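Local structure of ABC-type branched-chain amino acid transport systems periplasmic component-like protein (Thermomonospora curvata, 4N03) at residues P27-K32 and K332-E337; E95-V100 and E120-F125; F200-K205 and K212-A217; T207-K212 and G231-A236; G50-Q55 and E296-K301. The protein probably binds a fatty acid, such as the palmitic acid held between its two lobes, and hands it to an ABC transporter. All coordinates share one frame; numbering follows the deposited sequence.

Contact 1 (P27-K32 and K332-E337); sequences PGVTDK and KDLTRE
Pro27 lies across the flat end of Arg336, and this seat of a proline ring on a guanidinium group is the tight half of the contact. Pro27 CG stands over the centre of the Arg336 group, while Pro27 CB comes within 3.6 Å of Arg336 NH2, the two side chains crossing at about a right angle. From the start of its helix the arginine sends CG anti to the carbonyl carbon (chi1 -71°) and then runs extended to NE, which carries the charged end out to the proline. Backbone oxygens fix its rotation: NE bonds to Leu101 O, NH1 to Asp122 O, and NH2 to both Asn97 O and Val100 O. A leucine in place of Arg336 would probably leave these four carbonyls without their common donor and deprive Pro27 of the flat surface on which it rests.

Contact is sparser at the next pair. Val29 CG2 approaches the backbone at Leu334 O to 3.6 Å, but Val29 CG1 comes only to 4.2 Å from Leu334 CD1. Both side chains are nevertheless buried, Val29 against Leu101 and Leu334 against Val23. Beyond them the segments diverge toward solvent, where Asp31, Lys32 and Lys332 are exposed.

Thr335 is the N-cap of helix 336-343, its OG1 bonded to Gly338 N and also, at 2.6 Å, to Asp333 OD1. A capped helix start following a short parallel pairing of strands 24-25 and 333-334 thus receives the loop that leads into strand 33-40 of the N-terminal lobe.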
# COMPACT_ATOMS: atom_id res chain seq x y z
N PRO A 27 9.63 -3.15 -24.86
CA PRO A 27 8.99 -1.81 -24.89
C PRO A 27 9.55 -0.88 -23.83
O PRO A 27 9.80 -1.29 -22.71
CB PRO A 27 7.50 -2.14 -24.68
CG PRO A 27 7.36 -3.57 -24.97
CD PRO A 27 8.66 -4.23 -24.67
N GLY A 28 9.74 0.38 -24.19
CA GLY A 28 10.27 1.33 -23.27
C GLY A 28 11.78 1.27 -23.05
O GLY A 28 12.32 2.07 -22.31
N VAL A 29 12.48 0.37 -23.74
CA VAL A 29 13.90 0.21 -23.55
C VAL A 29 14.60 0.58 -24.83
O VAL A 29 14.28 0.07 -25.89
CB VAL A 29 14.28 -1.22 -23.19
CG1 VAL A 29 15.77 -1.32 -22.89
CG2 VAL A 29 13.52 -1.66 -21.96
N THR A 30 15.55 1.50 -24.73
CA THR A 30 16.42 1.85 -25.85
C THR A 30 17.83 1.58 -25.47
O THR A 30 18.14 1.09 -24.40
CB THR A 30 16.25 3.33 -26.22
OG1 THR A 30 16.68 4.12 -25.13
CG2 THR A 30 14.81 3.63 -26.58
N ASP A 31 18.76 1.96 -26.37
CA ASP A 31 20.19 1.76 -26.10
C ASP A 31 20.73 2.58 -24.91
O ASP A 31 21.75 2.22 -24.34
CB ASP A 31 21.04 1.94 -27.38
CG ASP A 31 20.82 3.29 -28.07
OD1 ASP A 31 20.21 4.19 -27.49
OD2 ASP A 31 21.33 3.45 -29.21
N LYS A 32 20.02 3.62 -24.49
CA LYS A 32 20.50 4.50 -23.40
C LYS A 32 19.52 4.71 -22.26
O LYS A 32 19.88 5.30 -21.25
CB LYS A 32 20.90 5.87 -23.95
CG LYS A 32 22.14 5.84 -24.82
CD LYS A 32 22.45 7.22 -25.39
CE LYS A 32 21.76 7.47 -26.74
NZ LYS A 32 20.38 8.03 -26.64
N LYS A 332 21.18 -10.31 -20.06
CA LYS A 332 21.09 -9.67 -21.36
C LYS A 332 19.68 -9.65 -21.92
O LYS A 332 19.45 -9.80 -23.13
CB LYS A 332 22.10 -10.26 -22.32
CG LYS A 332 23.52 -10.01 -21.86
CD LYS A 332 24.47 -9.96 -23.04
CE LYS A 332 25.88 -9.71 -22.56
NZ LYS A 332 26.09 -8.32 -22.06
N ASP A 333 18.73 -9.38 -21.02
CA ASP A 333 17.31 -9.57 -21.36
C ASP A 333 16.40 -8.58 -20.69
O ASP A 333 15.68 -8.90 -19.74
CB ASP A 333 16.91 -11.02 -21.04
CG ASP A 333 15.58 -11.42 -21.60
OD1 ASP A 333 14.99 -10.71 -22.44
OD2 ASP A 333 15.11 -12.51 -21.22
N LEU A 334 16.42 -7.33 -21.18
CA LEU A 334 15.52 -6.29 -20.71
C LEU A 334 14.22 -6.28 -21.52
O LEU A 334 13.77 -5.27 -22.03
CB LEU A 334 16.21 -4.91 -20.73
CG LEU A 334 17.34 -4.67 -19.73
CD1 LEU A 334 18.00 -3.32 -19.98
CD2 LEU A 334 16.78 -4.69 -18.33
N THR A 335 13.59 -7.44 -21.56
CA THR A 335 12.26 -7.66 -22.11
C THR A 335 11.33 -7.87 -20.96
O THR A 335 11.72 -8.06 -19.82
CB THR A 335 12.25 -8.85 -23.04
OG1 THR A 335 12.52 -10.04 -22.28
CG2 THR A 335 13.24 -8.67 -24.17
N ARG A 336 10.03 -7.87 -21.27
CA ARG A 336 9.05 -8.11 -20.22
C ARG A 336 9.17 -9.53 -19.64
O ARG A 336 9.09 -9.70 -18.44
CB ARG A 336 7.66 -7.83 -20.74
CG ARG A 336 7.51 -6.32 -20.91
CD ARG A 336 6.10 -5.93 -21.11
NE ARG A 336 5.98 -4.49 -21.25
CZ ARG A 336 5.04 -3.93 -21.98
NH1 ARG A 336 4.11 -4.69 -22.58
NH2 ARG A 336 5.03 -2.62 -22.13
N GLU A 337 9.47 -10.53 -20.48
CA GLU A 337 9.71 -11.88 -19.99
C GLU A 337 10.95 -11.94 -19.08
O GLU A 337 10.98 -12.50 -17.99
CB GLU A 337 9.86 -12.84 -21.18
CG GLU A 337 10.19 -14.28 -20.83
CD GLU A 337 10.34 -15.16 -22.07
OE1 GLU A 337 11.48 -15.55 -22.38
OE2 GLU A 337 9.32 -15.46 -22.72

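Contact 2 (E95-V100 and E120-F125); sequences ELNNNV and ESDKMF
Asp122 OD2 takes two hydrogen bonds at once, from Asn97 ND2 at 2.9 Å and from Tyr93 OH on helix 86-96. The aspartate belongs to the last turn of helix 109-122, which closes in a Schellman motif at Lys123, and the asparagine lies near the C-terminal end of helix 86-96. The contact therefore joins the C-terminal ends of two helices that alternate with parallel strands in the Rossmann-like N-terminal lobe.

The cross-segment bond is nearly straight, 176° at the hydrogen, and lies in the plane of the Asn97 amide. It meets the carboxylate on its syn side, though 33° out of that group's plane. In the modelled conformer, one of two, Asn97 can aim this way because its CG sits between the backbone N and the carbonyl carbon (chi1 67°), so that its side chain crosses that of Asp122 at about a right angle. The other carboxylate oxygen faces a water, 2.8 Å from Asp122 OD1 and 2.9 Å from Asn98 OD1, that cannot serve every acceptor near it at once. Two donors on OD2 would be consistent with a charged aspartate.

Beneath this polar layer lies Met124, deposited as selenomethionine and also touched by Arg336 of helix 336-343. Its chain leaves with CG anti to the backbone N and then bends twice, laying its methyl against the other segment. That methyl, Met124 CE, meets Val100 CG2 at 4.0 Å. More closely still, Met124 CE rests 3.5 Å from Asn97 CA, with Asn97 O at 3.6 Å from the same carbon.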
# COMPACT_ATOMS: atom_id res chain seq x y z
N GLU A 95 -2.31 4.81 -22.60
CA GLU A 95 -1.33 5.81 -23.05
C GLU A 95 0.11 5.43 -22.73
O GLU A 95 1.07 5.98 -23.33
CB GLU A 95 -1.57 7.12 -22.33
CG GLU A 95 -2.84 7.86 -22.63
CD GLU A 95 -2.88 9.16 -21.84
OE1 GLU A 95 -3.41 9.20 -20.69
OE2 GLU A 95 -2.29 10.15 -22.33
N LEU A 96 0.30 4.55 -21.76
CA LEU A 96 1.63 4.18 -21.35
C LEU A 96 2.05 2.84 -21.90
O LEU A 96 3.24 2.61 -22.00
CB LEU A 96 1.71 4.06 -19.83
CG LEU A 96 1.54 5.32 -19.02
CD1 LEU A 96 1.50 4.92 -17.55
CD2 LEU A 96 2.69 6.26 -19.30
N ASN A 97 1.11 1.92 -22.19
CA ASN A 97 1.48 0.50 -22.20
C ASN A 97 2.43 0.11 -23.31
O ASN A 97 3.14 -0.86 -23.19
CB ASN A 97 0.27 -0.44 -22.14
CG ASN A 97 -0.60 -0.38 -23.39
OD1 ASN A 97 -0.76 0.67 -24.00
ND2 ASN A 97 -1.21 -1.52 -23.74
N ASN A 98 2.42 0.84 -24.40
CA ASN A 98 3.29 0.45 -25.48
C ASN A 98 4.66 1.09 -25.39
O ASN A 98 5.54 0.79 -26.19
CB ASN A 98 2.59 0.61 -26.84
CG ASN A 98 1.43 -0.40 -27.03
OD1 ASN A 98 1.52 -1.60 -26.66
ND2 ASN A 98 0.33 0.08 -27.58
N ASN A 99 4.89 1.96 -24.38
CA ASN A 99 6.09 2.83 -24.31
C ASN A 99 6.84 2.84 -22.99
O ASN A 99 7.79 3.60 -22.84
CB ASN A 99 5.82 4.29 -24.74
CG ASN A 99 4.73 4.99 -23.95
OD1 ASN A 99 4.97 5.55 -22.88
ND2 ASN A 99 3.52 4.98 -24.50
N VAL A 100 6.42 2.00 -22.04
CA VAL A 100 7.14 1.78 -20.81
C VAL A 100 7.39 0.28 -20.68
O VAL A 100 6.59 -0.54 -21.14
CB VAL A 100 6.42 2.33 -19.55
CG1 VAL A 100 6.15 3.83 -19.68
CG2 VAL A 100 5.15 1.60 -19.23
N GLU A 120 -2.14 -8.61 -17.93
CA GLU A 120 -1.80 -10.00 -18.19
C GLU A 120 -1.43 -10.21 -19.68
O GLU A 120 -0.43 -10.86 -20.01
CB GLU A 120 -2.95 -10.91 -17.81
CG GLU A 120 -2.59 -12.39 -17.88
CD GLU A 120 -1.75 -12.84 -16.64
OE1 GLU A 120 -1.94 -12.27 -15.53
OE2 GLU A 120 -0.92 -13.74 -16.78
N SER A 121 -2.23 -9.60 -20.56
CA SER A 121 -2.00 -9.74 -21.98
C SER A 121 -0.69 -9.11 -22.40
O SER A 121 0.04 -9.62 -23.24
CB SER A 121 -3.16 -9.10 -22.74
OG SER A 121 -2.98 -9.25 -24.14
N ASP A 122 -0.38 -7.98 -21.79
CA ASP A 122 0.82 -7.18 -22.09
C ASP A 122 2.07 -7.71 -21.39
O ASP A 122 3.17 -7.30 -21.70
CB ASP A 122 0.58 -5.72 -21.71
CG ASP A 122 -0.38 -5.02 -22.62
OD1 ASP A 122 -0.60 -5.47 -23.77
OD2 ASP A 122 -0.89 -3.98 -22.20
N LYS A 123 1.92 -8.62 -20.44
CA LYS A 123 3.01 -9.11 -19.60
C LYS A 123 3.68 -7.96 -18.84
O LYS A 123 4.90 -7.93 -18.67
CB LYS A 123 4.02 -9.92 -20.41
CG LYS A 123 3.40 -11.13 -21.10
CD LYS A 123 4.43 -11.93 -21.88
CE LYS A 123 4.00 -13.35 -22.17
NZ LYS A 123 2.63 -13.54 -22.72
N MSE A 124 2.88 -7.04 -18.33
CA MSE A 124 3.39 -5.80 -17.72
C MSE A 124 3.65 -6.01 -16.26
O MSE A 124 2.72 -6.11 -15.47
CB MSE A 124 2.31 -4.72 -17.90
CG MSE A 124 2.75 -3.33 -17.37
SE MSE A 124 4.12 -2.51 -18.48
CE MSE A 124 2.82 -1.64 -19.71
N PHE A 125 4.93 -6.01 -15.86
CA PHE A 125 5.25 -6.09 -14.45
C PHE A 125 4.74 -4.87 -13.76
O PHE A 125 5.13 -3.75 -14.12
CB PHE A 125 6.78 -6.25 -14.27
CG PHE A 125 7.25 -6.34 -12.85
CD1 PHE A 125 6.49 -6.94 -11.85
CD2 PHE A 125 8.50 -5.82 -12.49
CE1 PHE A 125 6.94 -7.01 -10.55
CE2 PHE A 125 8.94 -5.94 -11.19
CZ PHE A 125 8.17 -6.50 -10.21
O HOH W 1 -0.32 -3.68 -25.92

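Contact 3 (F200-K205 and K212-A217); sequences FELPIK and KSQVAA
Leu202 and Phe200 both reach the methyl of Ala217, and this shared target makes up the apolar group of interactions. Leu202 CD2 and Phe200 CZ each lie 4.1 Å from Ala217 CB, so that one small side chain receives a branched tip and an aromatic ring. The phenylalanine gets there with CG anti to the backbone N (chi1 171°).

A second group sets carbon atoms against backbone oxygens of the helix. Leu202 CD1 stands 3.7 Å from Gln214 O, and Phe200 CE2 stands 3.8 Å from Ala217 O. Both are van der Waals approaches, and they let the strand's side chains lie close along the helical backbone.

These pairs can form because strand 198-204 and helix 212-220 are successive elements of a beta-alpha-beta crossover that leads on to strand 225-229, with strand 170-176 between the two strands in the sheet. The short segments run nearly antiparallel, at 173°, with their axes 10.1 Å apart. Leu202 and Ile204 also pack on Val174 of the neighbouring strand.

The third group concerns the amide of Gln214. Ile204 CG2 meets it at a slant, 3.6 Å from Gln214 NE2. The glutamine chain bends at chi2 (70°), which carries its amide along the strand toward the Pro203-Ile204 end. There a water bridges the two elements: it donates to Pro203 O at 2.8 Å and accepts from Gln214 NE2 at 3.3 Å.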
# COMPACT_ATOMS: atom_id res chain seq x y z
N PHE A 200 -21.11 -4.95 12.09
CA PHE A 200 -22.02 -4.01 11.50
C PHE A 200 -21.26 -3.33 10.36
O PHE A 200 -20.15 -2.76 10.56
CB PHE A 200 -22.46 -2.96 12.54
CG PHE A 200 -23.25 -1.82 11.98
CD1 PHE A 200 -24.37 -2.02 11.27
CD2 PHE A 200 -22.81 -0.53 12.19
CE1 PHE A 200 -25.09 -0.97 10.74
CE2 PHE A 200 -23.53 0.54 11.71
CZ PHE A 200 -24.68 0.30 10.98
N GLU A 201 -21.79 -3.41 9.16
CA GLU A 201 -21.09 -2.99 7.94
C GLU A 201 -21.63 -1.68 7.38
O GLU A 201 -22.85 -1.51 7.27
CB GLU A 201 -21.32 -4.08 6.87
CG GLU A 201 -20.91 -5.46 7.30
CD GLU A 201 -21.03 -6.54 6.23
OE1 GLU A 201 -21.15 -6.20 5.05
OE2 GLU A 201 -21.00 -7.71 6.68
N LEU A 202 -20.74 -0.74 7.02
CA LEU A 202 -21.14 0.58 6.54
C LEU A 202 -20.38 0.88 5.28
O LEU A 202 -19.26 1.43 5.35
CB LEU A 202 -20.87 1.64 7.63
CG LEU A 202 -21.83 1.70 8.80
CD1 LEU A 202 -21.43 2.73 9.81
CD2 LEU A 202 -23.22 2.15 8.34
N PRO A 203 -20.89 0.61 4.11
CA PRO A 203 -20.20 0.94 2.88
C PRO A 203 -20.21 2.45 2.60
O PRO A 203 -21.20 3.12 2.85
CB PRO A 203 -21.01 0.24 1.80
CG PRO A 203 -22.36 0.10 2.39
CD PRO A 203 -22.16 -0.12 3.85
N ILE A 204 -19.10 2.95 2.08
CA ILE A 204 -18.95 4.36 1.70
C ILE A 204 -18.22 4.38 0.36
O ILE A 204 -17.69 3.41 -0.13
CB ILE A 204 -18.27 5.23 2.75
CG1 ILE A 204 -16.88 4.72 3.07
CG2 ILE A 204 -19.09 5.34 4.02
CD1 ILE A 204 -15.94 5.74 3.65
N LYS A 205 -18.21 5.55 -0.22
CA LYS A 205 -17.43 5.83 -1.43
C LYS A 205 -16.33 6.86 -1.13
O LYS A 205 -16.44 7.60 -0.18
CB LYS A 205 -18.38 6.38 -2.51
CG LYS A 205 -19.42 5.35 -2.99
CD LYS A 205 -20.38 5.90 -4.07
CE LYS A 205 -21.40 4.86 -4.64
NZ LYS A 205 -22.18 3.92 -3.73
N LYS A 212 -20.31 12.08 9.42
CA LYS A 212 -21.17 12.19 10.57
C LYS A 212 -22.37 11.23 10.58
O LYS A 212 -22.70 10.76 11.65
CB LYS A 212 -21.57 13.63 10.86
CG LYS A 212 -22.38 14.27 9.80
CD LYS A 212 -22.67 15.70 10.22
CE LYS A 212 -23.52 16.31 9.17
NZ LYS A 212 -24.10 17.60 9.61
N SER A 213 -22.93 10.85 9.43
CA SER A 213 -23.99 9.89 9.43
C SER A 213 -23.48 8.50 9.77
O SER A 213 -24.17 7.73 10.43
CB SER A 213 -24.72 9.88 8.10
OG SER A 213 -23.87 9.49 7.03
N GLN A 214 -22.25 8.19 9.37
CA GLN A 214 -21.64 6.93 9.74
C GLN A 214 -21.41 6.84 11.23
O GLN A 214 -21.70 5.81 11.87
CB GLN A 214 -20.34 6.73 8.98
CG GLN A 214 -20.51 6.41 7.51
CD GLN A 214 -21.00 7.57 6.71
OE1 GLN A 214 -20.75 8.75 7.01
NE2 GLN A 214 -21.73 7.24 5.67
N VAL A 215 -20.92 7.93 11.82
CA VAL A 215 -20.74 7.96 13.27
C VAL A 215 -22.07 7.78 14.00
O VAL A 215 -22.14 7.04 15.00
CB VAL A 215 -20.00 9.25 13.68
CG1 VAL A 215 -20.00 9.41 15.21
CG2 VAL A 215 -18.55 9.25 13.18
N ALA A 216 -23.11 8.45 13.53
CA ALA A 216 -24.42 8.30 14.14
C ALA A 216 -24.88 6.83 14.08
O ALA A 216 -25.44 6.30 15.05
CB ALA A 216 -25.47 9.19 13.44
N ALA A 217 -24.65 6.19 12.94
CA ALA A 217 -25.06 4.80 12.80
C ALA A 217 -24.25 3.88 13.72
O ALA A 217 -24.81 2.97 14.33
CB ALA A 217 -24.92 4.37 11.35
O HOH W 2 -22.35 4.03 5.28

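Contact 4 (T207-K212 and G231-A236); sequences TDRDMK and GPQQAA
The loop that turns strand 198-204 into helix 212-220 docks here on the first turn of helix 232-244, with Asp208 and Met211 meeting Gln234. Both helices belong to the beta-alpha-beta layering of the C-terminal lobe; Met211 is the N-cap of helix 212-220 and Gly231 that of helix 232-244.

Gln234 carries the contact by using both ends of its amide. Its NE2 donates to Asp208 O at 3.0 Å in a fairly straight bond (168°) that comes from above the carbonyl plane, and a weak bond also reaches Pro206 O. Its OE1 accepts from Gly231 N, likewise at 3.0 Å, within its own helix start. The chain turns at chi2 (84°) to make this double reach, and with a donor and an acceptor assigned the amide orientation is well defined. Replacing Gln234 by alanine is likely to leave Asp208 O and Gly231 N without these partners and to open a gap beside Met211.

Next to it, the selenomethionine at Met211 crosses Gln234 at a slant, its CG 3.5 Å from Gln234 O and its SE 4.1 Å from Gln234 CB. Its backbone N bonds to Ser237 OG farther along helix 232-244. Arg209 has Gln233 over one guanidinium face, but the placement is doubtful, since Gln233 has two conformers and the modelled one is too close. Just before helix 212-220, Asp210 forms an Asx turn, its OD1 accepting from Lys212 N at 3.1 Å.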
# COMPACT_ATOMS: atom_id res chain seq x y z
N THR A 207 -15.76 9.58 -2.44
CA THR A 207 -16.36 10.91 -2.52
C THR A 207 -17.22 11.27 -1.30
O THR A 207 -17.79 12.37 -1.22
CB THR A 207 -17.19 11.00 -3.82
OG1 THR A 207 -17.98 9.84 -3.97
CG2 THR A 207 -16.28 11.18 -5.02
N ASP A 208 -17.34 10.37 -0.33
CA ASP A 208 -18.02 10.67 0.92
C ASP A 208 -17.00 11.33 1.84
O ASP A 208 -16.16 10.66 2.38
CB ASP A 208 -18.63 9.39 1.49
CG ASP A 208 -19.78 8.86 0.65
OD1 ASP A 208 -20.52 9.65 0.00
OD2 ASP A 208 -19.98 7.63 0.67
N ARG A 209 -17.13 12.65 2.02
CA ARG A 209 -16.14 13.49 2.67
C ARG A 209 -16.44 13.59 4.16
O ARG A 209 -15.55 13.87 4.96
CB ARG A 209 -16.18 14.90 2.06
CG ARG A 209 -15.90 14.93 0.56
CD ARG A 209 -15.78 16.34 -0.01
NE ARG A 209 -14.63 17.07 0.53
CZ ARG A 209 -13.38 16.92 0.10
NH1 ARG A 209 -13.06 16.15 -0.93
NH2 ARG A 209 -12.42 17.63 0.69
N ASP A 210 -17.69 13.45 4.54
CA ASP A 210 -18.16 13.75 5.88
C ASP A 210 -18.71 12.48 6.48
O ASP A 210 -19.67 11.91 5.95
CB ASP A 210 -19.28 14.80 5.72
CG ASP A 210 -19.78 15.36 7.00
OD1 ASP A 210 -19.61 14.79 8.08
OD2 ASP A 210 -20.39 16.46 6.93
N MSE A 211 -18.19 12.06 7.60
CA MSE A 211 -18.54 10.81 8.26
C MSE A 211 -19.59 10.95 9.34
O MSE A 211 -19.80 10.04 10.11
CB MSE A 211 -17.26 10.15 8.84
CG MSE A 211 -16.28 9.77 7.73
SE MSE A 211 -16.78 8.19 6.71
CE MSE A 211 -17.65 9.09 5.16
N LYS A 212 -20.31 12.08 9.42
CA LYS A 212 -21.17 12.19 10.57
C LYS A 212 -22.37 11.23 10.58
O LYS A 212 -22.70 10.76 11.65
CB LYS A 212 -21.57 13.63 10.86
CG LYS A 212 -22.38 14.27 9.80
CD LYS A 212 -22.67 15.70 10.22
CE LYS A 212 -23.52 16.31 9.17
NZ LYS A 212 -24.10 17.60 9.61
N GLY A 231 -9.59 6.63 3.25
CA GLY A 231 -8.41 7.46 3.15
C GLY A 231 -8.33 8.45 4.25
O GLY A 231 -9.11 8.48 5.21
N PRO A 232 -7.30 9.33 4.19
CA PRO A 232 -7.04 10.27 5.27
C PRO A 232 -8.22 11.18 5.61
O PRO A 232 -8.53 11.38 6.77
CB PRO A 232 -5.82 11.07 4.76
CG PRO A 232 -5.10 10.13 3.84
CD PRO A 232 -6.22 9.33 3.18
N GLN A 233 -8.88 11.70 4.59
CA GLN A 233 -10.00 12.60 4.83
C GLN A 233 -11.09 11.94 5.65
O GLN A 233 -11.65 12.52 6.61
CB GLN A 233 -10.58 13.09 3.51
CG GLN A 233 -11.92 13.81 3.60
CD GLN A 233 -12.47 14.14 2.24
OE1 GLN A 233 -12.91 15.26 2.01
NE2 GLN A 233 -12.47 13.18 1.34
N GLN A 234 -11.44 10.70 5.33
CA GLN A 234 -12.46 9.96 6.07
C GLN A 234 -12.00 9.68 7.48
O GLN A 234 -12.80 9.74 8.42
CB GLN A 234 -12.89 8.68 5.38
CG GLN A 234 -13.65 8.93 4.08
CD GLN A 234 -12.80 9.15 2.85
OE1 GLN A 234 -11.63 8.81 2.83
NE2 GLN A 234 -13.43 9.69 1.81
N ALA A 235 -10.73 9.33 7.65
CA ALA A 235 -10.22 9.07 9.00
C ALA A 235 -10.33 10.29 9.88
O ALA A 235 -10.75 10.20 11.03
CB ALA A 235 -8.77 8.61 8.94
N ALA A 236 -9.92 11.47 9.36
CA ALA A 236 -10.00 12.70 10.15
C ALA A 236 -11.43 12.96 10.55
O ALA A 236 -11.71 13.37 11.68
CB ALA A 236 -9.40 13.86 9.40

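Contact 5 (G50-Q55 and E296-K301); sequences GKSITQ and EAYSKK
Tyr298 reaches over to helix 47-66 and sets its hydroxyl beside Gln55. Gln55 NE2 donates to Tyr298 OH at 2.9 Å; the oxygen lies in the amide plane, and the bond is somewhat bent, at 151°. The same hydroxyl rests on apolar parts of the helix, 3.5 Å from Gln55 CB and 3.7 Å from Ser52 CA. With its CG anti to the backbone N (chi1 -173°), the tyrosine holds its ring out from its own helix toward helix 47-66.

A water joins this first shell, 2.7 Å from Tyr298 OH and donating to Ser52 OG at 2.8 Å. Thus the buried phenol oxygen has both an amide and a water as polar neighbours.

Second-shell acceptors position these partners. Asp308 and the backbone O of Pro48 bond to Ser52 OG, while Asp305 accepts from Gln55 NE2 and pairs with Lys51. Tyr302 meets the Tyr298 ring, their planes at about 45°.

Farther out, Val311 of helix 309-330 touches both Ser52 and Tyr298, and Ile53 and Thr54 turn to His105 of strand 103-107; helix 47-66 therefore sits between helix 289-301 and the sheet of the N-terminal lobe.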
# COMPACT_ATOMS: atom_id res chain seq x y z
N GLY A 50 0.15 9.68 -2.68
CA GLY A 50 0.64 9.42 -4.02
C GLY A 50 1.85 10.28 -4.35
O GLY A 50 2.80 9.82 -4.99
N LYS A 51 1.85 11.54 -3.92
CA LYS A 51 3.02 12.40 -4.07
C LYS A 51 4.22 11.82 -3.40
O LYS A 51 5.32 11.78 -3.99
CB LYS A 51 2.71 13.81 -3.60
CG LYS A 51 3.82 14.81 -3.86
CD LYS A 51 3.48 16.21 -3.36
CE LYS A 51 4.61 17.19 -3.73
NZ LYS A 51 4.25 18.55 -3.36
N SER A 52 4.07 11.37 -2.15
CA SER A 52 5.20 10.83 -1.43
C SER A 52 5.74 9.59 -2.09
O SER A 52 6.99 9.42 -2.18
CB SER A 52 4.81 10.50 -0.01
OG SER A 52 4.44 11.64 0.71
N ILE A 53 4.85 8.68 -2.49
CA ILE A 53 5.28 7.45 -3.14
C ILE A 53 6.06 7.75 -4.42
O ILE A 53 7.12 7.19 -4.68
CB ILE A 53 4.08 6.53 -3.41
CG1 ILE A 53 3.43 6.09 -2.10
CG2 ILE A 53 4.52 5.32 -4.19
CD1 ILE A 53 2.04 5.53 -2.29
N THR A 54 5.48 8.63 -5.21
CA THR A 54 6.05 9.00 -6.50
C THR A 54 7.42 9.68 -6.33
O THR A 54 8.36 9.35 -7.05
CB THR A 54 5.08 9.89 -7.25
OG1 THR A 54 3.91 9.14 -7.49
CG2 THR A 54 5.62 10.36 -8.58
N GLN A 55 7.50 10.59 -5.37
CA GLN A 55 8.76 11.26 -5.13
C GLN A 55 9.80 10.34 -4.59
O GLN A 55 11.00 10.47 -4.92
CB GLN A 55 8.55 12.46 -4.18
CG GLN A 55 7.84 13.59 -4.89
CD GLN A 55 7.75 14.90 -4.13
OE1 GLN A 55 7.50 15.95 -4.75
NE2 GLN A 55 7.89 14.87 -2.84
N GLU A 296 16.79 10.69 5.86
CA GLU A 296 17.75 11.74 5.60
C GLU A 296 17.85 12.10 4.12
O GLU A 296 17.80 13.27 3.73
CB GLU A 296 19.14 11.34 6.14
CG GLU A 296 19.14 11.37 7.67
CD GLU A 296 20.30 10.67 8.37
OE1 GLU A 296 21.16 10.06 7.69
OE2 GLU A 296 20.34 10.72 9.63
N ALA A 297 17.88 11.05 3.29
CA ALA A 297 17.97 11.30 1.86
C ALA A 297 16.75 12.02 1.29
O ALA A 297 16.81 12.94 0.46
CB ALA A 297 18.28 10.04 1.12
N TYR A 298 15.56 11.54 1.68
CA TYR A 298 14.33 12.16 1.21
C TYR A 298 14.18 13.59 1.70
O TYR A 298 13.77 14.46 0.94
CB TYR A 298 13.13 11.30 1.55
CG TYR A 298 11.83 11.77 0.96
CD1 TYR A 298 11.06 12.73 1.55
CD2 TYR A 298 11.33 11.16 -0.21
CE1 TYR A 298 9.87 13.14 1.01
CE2 TYR A 298 10.13 11.54 -0.76
CZ TYR A 298 9.40 12.54 -0.17
OH TYR A 298 8.21 12.90 -0.71
N SER A 299 14.41 13.79 2.99
CA SER A 299 14.35 15.15 3.56
C SER A 299 15.29 16.14 2.85
O SER A 299 14.94 17.32 2.65
CB SER A 299 14.74 15.10 5.05
OG SER A 299 13.77 14.41 5.80
N LYS A 300 16.46 15.65 2.47
CA LYS A 300 17.42 16.49 1.74
C LYS A 300 16.89 16.89 0.37
O LYS A 300 16.96 18.06 -0.03
CB LYS A 300 18.77 15.78 1.57
CG LYS A 300 19.87 16.64 0.95
CD LYS A 300 21.23 15.97 1.06
CE LYS A 300 22.33 16.77 0.37
NZ LYS A 300 23.48 15.90 -0.00
N LYS A 301 16.29 15.95 -0.34
CA LYS A 301 15.82 16.22 -1.70
C LYS A 301 14.53 17.01 -1.70
O LYS A 301 14.31 17.87 -2.57
CB LYS A 301 15.61 14.90 -2.46
CG LYS A 301 15.06 15.05 -3.86
CD LYS A 301 16.03 15.71 -4.84
CE LYS A 301 15.40 15.88 -6.21
NZ LYS A 301 16.25 16.69 -7.12
O HOH W 3 6.39 13.56 1.10

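Overall arrangement
Contacts 1 and 2 adjoin, their centres 13 Å apart, because Arg336 from helix 336-343 reaches the carbonyls of residues 95-100; together they tie a distant part of the chain to the four-stranded parallel sheet. Contacts 3 and 4, 10 Å apart, lie on the opposite side of the chain's centre from contact 1, share Lys212, and alternate along the sequence around the edge of the seven-stranded sheet. Contact 5 stands between, about 26 Å from contact 2 and 25 Å from contact 4 by centres. Along the chain contact 1 encloses all others and contact 5 encloses contacts 2 to 4, as expected of a two-lobed binding protein whose chain passes between lobes around its palmitate.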